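Local structure of Lmo0305 protein (3PJ0) at residues L126-D129 / D130-L134; L160-I163 / S164-C167. The protein is of unknown function but belongs to the aminotransferase-like superfamily of pyridoxal-phosphate proteins, with the cofactor covalently attached in the crystal. One frame throughout, in Å; residues are numbered along the deposited sequence. Where two conformers were deposited one is given.

Contact 1. Residues L126-D129 / D130-L134; sequences LTID and DIKSL
The backbone oxygen of Asp129 is held twice by Ser133: the hydroxyl OG donates to it at 2.7 Å, tilted 28° from the carbonyl plane, and the amide N adds a weak bond. With OG beside its own backbone N (chi1 -58°), the serine turns back onto the carbonyl one turn earlier and ties down the closing end of this short helix. The opening end illustrates the capping box. Thr127 stands at the N-cap, and its N donates to Asp130 OD2 at 2.9 Å, meeting the oxygen from above the carboxylate plane. In return Asp130 N makes a weak, 3.4 Å bond to Thr127 OG1, and a shorter but bent one of 2.9 Å to Thr127 O. Asp130 OD2 also rests 3.4 Å from Leu126 CA, so the carboxylate lies against the chain just before the helix. Between the two ends, Lys132 N bonds to Ile128 O at 2.9 Å, while the aliphatic CG of Lys132 passes 3.5 Å from the same oxygen. Helix 128-132 lies at the surface; the side chains of Asp130 and Ile131, with that of Leu126 just before the helix, touch Leu119, and Ile128, Ile131 and Lys132 face helix 157-170, all three meeting Tyr166.

Contact 2. Residues L160-I163 / S164-C167; sequences LEKI and SEYC
Residues Leu160 to Cys167 form regular alpha-helix, in which the amides of Ser164, Glu165, Tyr166 and Cys167 donate to the carbonyls of Leu160, Glu161, Lys162 and Ile163, with N to O distances of 2.9 to 3.0 Å. The extended chain of Glu165 runs back past the carbonyl of Glu161. Its CG sits beside the backbone N (chi1 -67°), which directs the chain toward the preceding turn and brings CG to 3.2 Å from Glu161 O. Further out, Glu165 OE1 comes within 4.1 Å of Lys162 CG, touching the lysine by its aliphatic stem; the lysine chain runs on away from the carboxylate, so its NZ does not meet it. The carboxylate of Glu161 also stays apart, its OE1 6.0 Å from Glu165 OE2, a spacing at which like charges probably repel only mildly on this outer side of the helix. On the buried side, Ile163 presents its CG2 branch to Cys167 SG at 4.4 Å, an apolar contact one turn apart. Ser164 packs its CB 3.5 Å from Glu161 O, while its hydroxyl, anti to the backbone N (chi1 -174°), points off the helix and is satisfied by the carbonyl of Leu198. A methylpentanediol molecule, probably from the crystallisation liquor, is bound near this serine. Tyr166 touches the earlier turn through CB, 3.5 Å from Lys162 O, and its ring extends off the helix to meet helix 128-132. Helix 157-170 is the crossover of a beta-alpha-beta unit between strands 140-144 and 173-178: Ile163, Ser164 and Cys167 pack on Leu174 of the second strand, and Leu160 reaches Leu145, just past the first.

Contacts 1 and 2 lie on two helices that come in series along the chain and pack on each other, their centres 11 Å apart. Ile128 CD1 of contact 1 lies 3.5 Å from Lys162 O of contact 2. Beside it, Ile131 CG2 comes to 3.8 Å from Tyr166 CE2. One face of helix 157-170 packs on strand 173-178, while Ile163 and Tyr166 meet helix 128-132. The short helix lies on the connection from edge strand 115-118 to strand 140-144, and helix 157-170 crosses from 140-144 to 173-178. Their packing therefore joins two successive connections of the mixed seven-stranded sheet.

Contact 1. Residues L126-D129 / D130-L134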
loop_
_atom_site.group_PDB
_atom_site.type_symbol
_atom_site.label_atom_id
_atom_site.label_comp_id
_atom_site.label_asym_id
_atom_site.label_seq_id
_atom_site.Cartn_x
_atom_site.Cartn_y
_atom_site.Cartn_z
ATOM N N LEU A 126 28.519 -11.124 -5.293
ATOM C CA LEU A 126 29.414 -10.213 -4.595
ATOM C C LEU A 126 30.197 -11.056 -3.591
ATOM O O LEU A 126 29.733 -12.122 -3.164
ATOM C CB LEU A 126 28.622 -9.123 -3.876
ATOM C CG LEU A 126 27.781 -9.445 -2.637
ATOM C CD1 LEU A 126 28.606 -9.563 -1.298
ATOM C CD2 LEU A 126 26.698 -8.370 -2.440
ATOM N N THR A 127 31.383 -10.601 -3.225
ATOM C CA THR A 127 32.167 -11.300 -2.198
ATOM C C THR A 127 32.641 -10.363 -1.102
ATOM O O THR A 127 32.588 -9.127 -1.231
ATOM C CB THR A 127 33.425 -11.930 -2.793
ATOM O OG1 THR A 127 34.310 -10.877 -3.171
ATOM C CG2 THR A 127 33.080 -12.844 -3.993
ATOM N N ILE A 128 33.109 -10.955 -0.004
ATOM C CA ILE A 128 33.705 -10.172 1.081
ATOM C C ILE A 128 34.847 -9.284 0.552
ATOM O O ILE A 128 35.054 -8.190 1.062
ATOM C CB ILE A 128 34.183 -11.069 2.252
ATOM C CG1 ILE A 128 34.421 -10.219 3.518
ATOM C CG2 ILE A 128 35.436 -11.858 1.848
ATOM C CD1 ILE A 128 34.672 -11.029 4.793
ATOM N N ASP A 129 35.581 -9.748 -0.475
ATOM C CA ASP A 129 36.662 -8.978 -1.094
ATOM C C ASP A 129 36.136 -7.656 -1.686
ATOM O O ASP A 129 36.817 -6.627 -1.657
ATOM C CB ASP A 129 37.369 -9.782 -2.206
ATOM C CG ASP A 129 37.957 -11.118 -1.719
ATOM O OD1 ASP A 129 39.200 -11.245 -1.760
ATOM O OD2 ASP A 129 37.200 -12.036 -1.302
ATOM N N ASP A 130 34.927 -7.682 -2.231
ATOM C CA ASP A 130 34.322 -6.465 -2.796
ATOM C C ASP A 130 34.032 -5.455 -1.701
ATOM O O ASP A 130 34.244 -4.247 -1.887
ATOM C CB ASP A 130 33.022 -6.785 -3.523
ATOM C CG ASP A 130 33.242 -7.656 -4.735
ATOM O OD1 ASP A 130 34.232 -7.439 -5.467
ATOM O OD2 ASP A 130 32.419 -8.570 -4.939
ATOM N N ILE A 131 33.529 -5.949 -0.566
ATOM C CA ILE A 131 33.234 -5.119 0.585
ATOM C C ILE A 131 34.526 -4.492 1.144
ATOM O O ILE A 131 34.570 -3.287 1.443
ATOM C CB ILE A 131 32.498 -5.913 1.691
ATOM C CG1 ILE A 131 31.142 -6.413 1.195
ATOM C CG2 ILE A 131 32.294 -5.033 2.897
ATOM C CD1 ILE A 131 30.508 -7.481 2.117
ATOM N N LYS A 132 35.562 -5.316 1.277
ATOM C CA LYS A 132 36.889 -4.878 1.742
ATOM C C LYS A 132 37.515 -3.849 0.810
ATOM O O LYS A 132 38.288 -3.015 1.272
ATOM C CB LYS A 132 37.840 -6.084 1.920
ATOM C CG LYS A 132 37.540 -6.937 3.149
ATOM C CD LYS A 132 38.542 -8.116 3.313
ATOM C CE LYS A 132 38.303 -8.903 4.610
ATOM N NZ LYS A 132 39.329 -9.979 4.796
ATOM N N SER A 133 37.161 -3.881 -0.472
ATOM C CA SER A 133 37.678 -2.951 -1.482
ATOM C C SER A 133 36.899 -1.634 -1.597
ATOM O O SER A 133 37.238 -0.801 -2.441
ATOM C CB SER A 133 37.676 -3.625 -2.865
ATOM O OG SER A 133 38.456 -4.804 -2.865
ATOM N N LEU A 134 35.842 -1.454 -0.803
ATOM C CA LEU A 134 35.086 -0.187 -0.835
ATOM C C LEU A 134 36.023 0.974 -0.554
ATOM O O LEU A 134 36.854 0.904 0.353
ATOM C CB LEU A 134 33.926 -0.191 0.175
ATOM C CG LEU A 134 32.688 -1.038 -0.171
ATOM C CD1 LEU A 134 31.810 -1.211 1.044
ATOM C CD2 LEU A 134 31.882 -0.407 -1.302
#

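Contact 2. Residues L160-I163 / S164-C167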
loop_
_atom_site.group_PDB
_atom_site.type_symbol
_atom_site.label_atom_id
_atom_site.label_comp_id
_atom_site.label_asym_id
_atom_site.label_seq_id
_atom_site.Cartn_x
_atom_site.Cartn_y
_atom_site.Cartn_z
ATOM N N LEU A 160 28.776 -16.266 4.203
ATOM C CA LEU A 160 27.812 -15.312 4.733
ATOM C C LEU A 160 28.202 -15.041 6.189
ATOM O O LEU A 160 28.187 -13.913 6.628
ATOM C CB LEU A 160 26.401 -15.904 4.578
ATOM C CG LEU A 160 25.167 -15.043 4.814
ATOM C CD1 LEU A 160 25.177 -13.814 3.911
ATOM C CD2 LEU A 160 23.930 -15.895 4.551
ATOM N N GLU A 161 28.617 -16.078 6.915
ATOM C CA GLU A 161 29.090 -15.896 8.296
ATOM C C GLU A 161 30.277 -14.927 8.341
ATOM O O GLU A 161 30.329 -14.001 9.142
ATOM C CB GLU A 161 29.479 -17.237 8.925
ATOM C CG GLU A 161 28.290 -18.164 9.161
ATOM C CD GLU A 161 28.688 -19.553 9.660
ATOM O OE1 GLU A 161 29.775 -20.045 9.298
ATOM O OE2 GLU A 161 27.905 -20.157 10.428
ATOM N N LYS A 162 31.228 -15.126 7.452
ATOM C CA LYS A 162 32.413 -14.257 7.397
ATOM C C LYS A 162 32.034 -12.800 7.041
ATOM O O LYS A 162 32.629 -11.834 7.541
ATOM C CB LYS A 162 33.449 -14.870 6.447
ATOM C CG LYS A 162 33.996 -16.180 6.994
ATOM C CD LYS A 162 34.851 -16.963 6.020
ATOM C CE LYS A 162 35.394 -18.214 6.733
ATOM N NZ LYS A 162 36.001 -19.219 5.808
ATOM N N ILE A 163 31.058 -12.628 6.159
ATOM C CA ILE A 163 30.600 -11.279 5.802
ATOM C C ILE A 163 29.977 -10.597 7.024
ATOM O O ILE A 163 30.239 -9.419 7.301
ATOM C CB ILE A 163 29.607 -11.338 4.621
ATOM C CG1 ILE A 163 30.386 -11.568 3.321
ATOM C CG2 ILE A 163 28.780 -10.064 4.578
ATOM C CD1 ILE A 163 29.506 -11.735 2.087
ATOM N N SER A 164 29.157 -11.361 7.744
ATOM C CA SER A 164 28.494 -10.884 8.962
ATOM C C SER A 164 29.525 -10.486 10.001
ATOM O O SER A 164 29.445 -9.405 10.584
ATOM C CB SER A 164 27.566 -11.969 9.549
ATOM O OG SER A 164 26.809 -11.455 10.649
ATOM N N GLU A 165 30.511 -11.358 10.214
ATOM C CA GLU A 165 31.553 -11.093 11.222
ATOM C C GLU A 165 32.360 -9.829 10.866
ATOM O O GLU A 165 32.647 -9.022 11.731
ATOM C CB GLU A 165 32.467 -12.321 11.401
ATOM C CG GLU A 165 31.700 -13.517 12.045
ATOM C CD GLU A 165 32.389 -14.895 11.898
ATOM O OE1 GLU A 165 33.115 -15.141 10.906
ATOM O OE2 GLU A 165 32.150 -15.752 12.763
ATOM N N TYR A 166 32.673 -9.636 9.586
ATOM C CA TYR A 166 33.447 -8.467 9.168
ATOM C C TYR A 166 32.630 -7.202 9.363
ATOM O O TYR A 166 33.134 -6.195 9.880
ATOM C CB TYR A 166 33.869 -8.586 7.711
ATOM C CG TYR A 166 34.578 -7.367 7.196
ATOM C CD1 TYR A 166 35.926 -7.131 7.496
ATOM C CD2 TYR A 166 33.906 -6.445 6.407
ATOM C CE1 TYR A 166 36.571 -6.001 7.011
ATOM C CE2 TYR A 166 34.531 -5.322 5.925
ATOM C CZ TYR A 166 35.857 -5.105 6.216
ATOM O OH TYR A 166 36.442 -3.973 5.714
ATOM N N CYS A 167 31.363 -7.255 8.961
ATOM C CA CYS A 167 30.495 -6.099 9.129
ATOM C C CYS A 167 30.353 -5.756 10.626
ATOM O O CYS A 167 30.411 -4.587 11.000
ATOM C CB CYS A 167 29.162 -6.287 8.403
ATOM S SG CYS A 167 29.302 -6.243 6.599
#